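Local coordinates for glucuronan lyase A (Trichoderma reesei, PDB 2ZZJ), which probably cleaves beta-1,4-linked glucuronan within the chain as a polysaccharide lyase, and binds a calcium ion on its beta-jelly-roll fold, at residues A[157-169]-A[178-190]. Sequence-based numbering, arbitrary orientation.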
# COMPACT_ATOMS: atom_id res chain seq x y z
N GLN A 157 12.55 -1.23 -1.94
CA GLN A 157 13.64 -1.75 -1.09
C GLN A 157 13.75 -0.79 0.08
O GLN A 157 14.06 0.37 -0.14
CB GLN A 157 14.94 -1.80 -1.86
CG GLN A 157 16.13 -2.21 -0.97
CD GLN A 157 17.45 -2.12 -1.68
OE1 GLN A 157 17.54 -1.63 -2.81
NE2 GLN A 157 18.51 -2.57 -1.01
N ILE A 158 13.45 -1.24 1.28
CA ILE A 158 13.38 -0.33 2.40
C ILE A 158 14.20 -0.89 3.55
O ILE A 158 13.95 -2.03 3.98
CB ILE A 158 11.92 -0.03 2.87
CG1 ILE A 158 11.10 0.55 1.70
CG2 ILE A 158 11.92 1.01 4.02
CD1 ILE A 158 9.63 0.74 1.99
N LYS A 159 15.12 -0.09 4.09
CA LYS A 159 15.72 -0.45 5.39
C LYS A 159 14.96 0.34 6.45
O LYS A 159 14.99 1.58 6.45
CB LYS A 159 17.21 -0.11 5.41
CG LYS A 159 17.87 -0.34 6.76
CD LYS A 159 19.33 0.14 6.69
CE LYS A 159 20.02 0.09 8.06
NZ LYS A 159 20.03 -1.29 8.64
N TRP A 160 14.25 -0.40 7.30
CA TRP A 160 13.37 0.17 8.32
C TRP A 160 14.23 0.57 9.53
O TRP A 160 14.73 -0.29 10.24
CB TRP A 160 12.31 -0.84 8.72
CG TRP A 160 11.42 -1.28 7.54
CD1 TRP A 160 11.43 -2.48 6.88
CD2 TRP A 160 10.41 -0.48 6.89
NE1 TRP A 160 10.49 -2.48 5.86
CE2 TRP A 160 9.85 -1.27 5.84
CE3 TRP A 160 9.95 0.84 7.07
CZ2 TRP A 160 8.82 -0.80 5.01
CZ3 TRP A 160 8.92 1.32 6.24
CH2 TRP A 160 8.37 0.50 5.22
N ALA A 161 14.39 1.88 9.71
CA ALA A 161 15.20 2.45 10.80
C ALA A 161 14.56 3.73 11.32
O ALA A 161 13.93 4.48 10.55
CB ALA A 161 16.62 2.74 10.30
N SER A 162 14.71 3.99 12.62
CA SER A 162 14.28 5.28 13.20
C SER A 162 15.44 6.28 13.32
O SER A 162 15.21 7.45 13.55
CB SER A 162 13.56 5.09 14.52
OG SER A 162 14.39 4.43 15.46
N ASP A 163 16.67 5.77 13.17
CA ASP A 163 17.89 6.53 12.88
C ASP A 163 17.84 7.19 11.53
O ASP A 163 17.05 6.79 10.69
CB ASP A 163 19.04 5.54 12.69
CG ASP A 163 19.56 4.98 13.96
OD1 ASP A 163 20.79 4.77 13.99
OD2 ASP A 163 18.77 4.73 14.91
N ASN A 164 18.77 8.11 11.29
CA ASN A 164 19.11 8.52 9.93
C ASN A 164 19.98 7.47 9.20
O ASN A 164 20.82 7.83 8.38
CB ASN A 164 19.70 9.96 9.89
CG ASN A 164 21.19 10.04 10.33
OD1 ASN A 164 21.76 9.10 10.90
ND2 ASN A 164 21.83 11.20 10.04
N THR A 165 19.77 6.19 9.50
CA THR A 165 20.48 5.07 8.83
C THR A 165 19.60 4.20 7.87
O THR A 165 20.08 3.22 7.29
CB THR A 165 21.14 4.11 9.83
OG1 THR A 165 20.12 3.44 10.58
CG2 THR A 165 22.10 4.86 10.79
N GLY A 166 18.32 4.57 7.75
CA GLY A 166 17.39 3.90 6.83
C GLY A 166 17.58 4.34 5.40
O GLY A 166 18.35 5.26 5.09
N TYR A 167 16.90 3.66 4.48
CA TYR A 167 16.84 4.13 3.12
C TYR A 167 15.52 3.67 2.51
O TYR A 167 14.86 2.78 3.06
CB TYR A 167 18.04 3.69 2.28
CG TYR A 167 18.43 2.23 2.33
CD1 TYR A 167 17.71 1.25 1.63
CD2 TYR A 167 19.58 1.84 3.02
CE1 TYR A 167 18.10 -0.08 1.67
CE2 TYR A 167 19.99 0.52 3.05
CZ TYR A 167 19.24 -0.44 2.37
OH TYR A 167 19.66 -1.75 2.43
N PHE A 168 15.17 4.26 1.37
CA PHE A 168 13.81 4.16 0.85
C PHE A 168 13.92 4.28 -0.67
O PHE A 168 14.21 5.33 -1.22
CB PHE A 168 12.97 5.27 1.49
CG PHE A 168 11.50 5.28 1.10
CD1 PHE A 168 10.58 4.47 1.76
CD2 PHE A 168 11.03 6.17 0.14
CE1 PHE A 168 9.21 4.50 1.44
CE2 PHE A 168 9.66 6.21 -0.18
CZ PHE A 168 8.77 5.36 0.46
N LYS A 169 13.76 3.13 -1.34
CA LYS A 169 14.01 3.02 -2.76
C LYS A 169 12.79 2.39 -3.42
O LYS A 169 12.23 1.46 -2.86
CB LYS A 169 15.24 2.15 -3.01
CG LYS A 169 16.48 2.70 -2.28
CD LYS A 169 17.68 1.74 -2.29
CE LYS A 169 18.21 1.51 -3.69
NZ LYS A 169 19.46 0.63 -3.64
N HIS A 178 12.86 6.23 -7.54
CA HIS A 178 13.14 7.00 -6.35
C HIS A 178 14.19 6.31 -5.53
O HIS A 178 14.15 5.10 -5.35
CB HIS A 178 11.87 7.19 -5.50
CG HIS A 178 12.05 8.17 -4.38
ND1 HIS A 178 12.01 9.54 -4.58
CD2 HIS A 178 12.28 7.99 -3.06
CE1 HIS A 178 12.20 10.15 -3.42
NE2 HIS A 178 12.38 9.24 -2.48
N GLU A 179 15.16 7.06 -5.02
CA GLU A 179 16.01 6.49 -3.99
C GLU A 179 16.51 7.60 -3.10
O GLU A 179 16.82 8.71 -3.56
CB GLU A 179 17.13 5.62 -4.59
CG GLU A 179 18.51 6.23 -4.62
CD GLU A 179 19.37 5.66 -5.72
OE1 GLU A 179 19.57 6.38 -6.72
OE2 GLU A 179 19.81 4.50 -5.61
N GLU A 180 16.51 7.32 -1.82
CA GLU A 180 17.11 8.23 -0.87
C GLU A 180 17.71 7.43 0.28
O GLU A 180 17.23 6.35 0.63
CB GLU A 180 16.11 9.30 -0.41
CG GLU A 180 14.99 8.80 0.45
CD GLU A 180 13.98 9.90 0.73
OE1 GLU A 180 14.25 10.74 1.60
OE2 GLU A 180 12.92 9.94 0.07
N TYR A 181 18.81 7.96 0.83
CA TYR A 181 19.63 7.26 1.82
C TYR A 181 19.77 8.03 3.13
O TYR A 181 19.45 9.22 3.19
CB TYR A 181 21.01 6.98 1.24
CG TYR A 181 20.94 6.02 0.09
CD1 TYR A 181 20.99 4.64 0.30
CD2 TYR A 181 20.75 6.49 -1.21
CE1 TYR A 181 20.89 3.74 -0.78
CE2 TYR A 181 20.65 5.62 -2.28
CZ TYR A 181 20.71 4.25 -2.06
OH TYR A 181 20.61 3.40 -3.14
N ASN A 182 20.23 7.34 4.16
CA ASN A 182 20.48 7.99 5.45
C ASN A 182 19.27 8.81 5.90
O ASN A 182 19.39 10.02 6.20
CB ASN A 182 21.74 8.88 5.37
CG ASN A 182 22.96 8.12 4.87
OD1 ASN A 182 23.29 7.04 5.38
ND2 ASN A 182 23.64 8.67 3.87
N VAL A 183 18.12 8.15 5.92
CA VAL A 183 16.87 8.75 6.40
C VAL A 183 16.23 7.81 7.39
O VAL A 183 16.46 6.58 7.34
CB VAL A 183 15.85 9.04 5.25
CG1 VAL A 183 16.23 10.28 4.50
CG2 VAL A 183 15.70 7.83 4.31
N ALA A 184 15.43 8.37 8.31
CA ALA A 184 14.63 7.57 9.22
C ALA A 184 13.31 7.20 8.52
O ALA A 184 12.54 8.08 8.12
CB ALA A 184 14.32 8.36 10.49
N THR A 185 13.06 5.90 8.39
CA THR A 185 11.91 5.40 7.61
C THR A 185 10.73 4.81 8.43
O THR A 185 9.72 4.37 7.84
CB THR A 185 12.37 4.31 6.64
OG1 THR A 185 13.08 3.30 7.38
CG2 THR A 185 13.23 4.90 5.54
N THR A 186 10.87 4.72 9.75
CA THR A 186 9.80 4.26 10.64
C THR A 186 9.93 4.95 12.01
O THR A 186 10.94 5.60 12.28
CB THR A 186 9.73 2.70 10.78
OG1 THR A 186 8.47 2.29 11.36
CG2 THR A 186 10.89 2.12 11.61
N VAL A 187 8.90 4.80 12.84
CA VAL A 187 8.90 5.35 14.20
C VAL A 187 9.86 4.56 15.10
O VAL A 187 10.19 3.40 14.83
CB VAL A 187 7.46 5.43 14.82
CG1 VAL A 187 6.61 6.47 14.08
CG2 VAL A 187 6.76 4.10 14.84
N ASP A 188 10.30 5.19 16.19
CA ASP A 188 11.31 4.58 17.06
C ASP A 188 10.76 3.57 18.08
O ASP A 188 11.03 3.69 19.28
CB ASP A 188 12.20 5.66 17.73
CG ASP A 188 11.42 6.60 18.66
OD1 ASP A 188 10.17 6.57 18.65
OD2 ASP A 188 12.08 7.38 19.42
N ASP A 189 10.02 2.56 17.60
CA ASP A 189 9.66 1.39 18.41
C ASP A 189 9.78 0.04 17.64
O ASP A 189 10.26 0.02 16.50
CB ASP A 189 8.28 1.53 19.07
CG ASP A 189 7.13 1.44 18.07
OD1 ASP A 189 7.31 0.81 16.98
OD2 ASP A 189 6.04 1.96 18.41
N ASP A 190 9.33 -1.05 18.25
CA ASP A 190 9.49 -2.40 17.67
C ASP A 190 8.15 -3.08 17.33
O ASP A 190 8.03 -4.30 17.33
CB ASP A 190 10.32 -3.30 18.61
CG ASP A 190 11.65 -2.69 19.02
OD1 ASP A 190 12.34 -2.06 18.19
OD2 ASP A 190 12.02 -2.84 20.20
O HOH W 1 12.07 7.99 13.69
O HOH W 2 21.15 4.48 4.62
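Antiparallel strand pairing in one sheet of the jelly roll joins F168 and K169 to E180 and E179, and beyond the corner at N182 the chain tucks T185 against the 161-165 loop. F168 and E180 form a hydrogen-bonded pair, F168 N meeting E180 O at 3.0 Å in the carbonyl plane. T185 plugs the turn between strands 152-160 and 166-172: its OG1 donates to K159 O (2.7 Å) and accepts from A161 N (3.0 Å). A161 O takes both T185 N (2.7 Å) and T186 N. On the face carrying Y167 and Y181, the lysine chain of K169 runs alongside E179 and bends at chi3 (65°), bringing NZ to Q157 OE1 and, weakly, to Y181 OH (3.0 Å), which donates to E179 OE2. A methionine in place of K169 would probably leave Q157 OE1 without this donor and take one of two positive charges from beside E179, whose carboxylate K176 also holds. On the other face, bracing its own strand, H178 NE2 donates almost straight to E180 OE2 (2.7 Å), which R140 salt-bridges. Backbone bonds thus join the strands, K169 adds a weak link, and one threonine hydroxyl serves a backbone carbonyl and N-H where regular pairing stops.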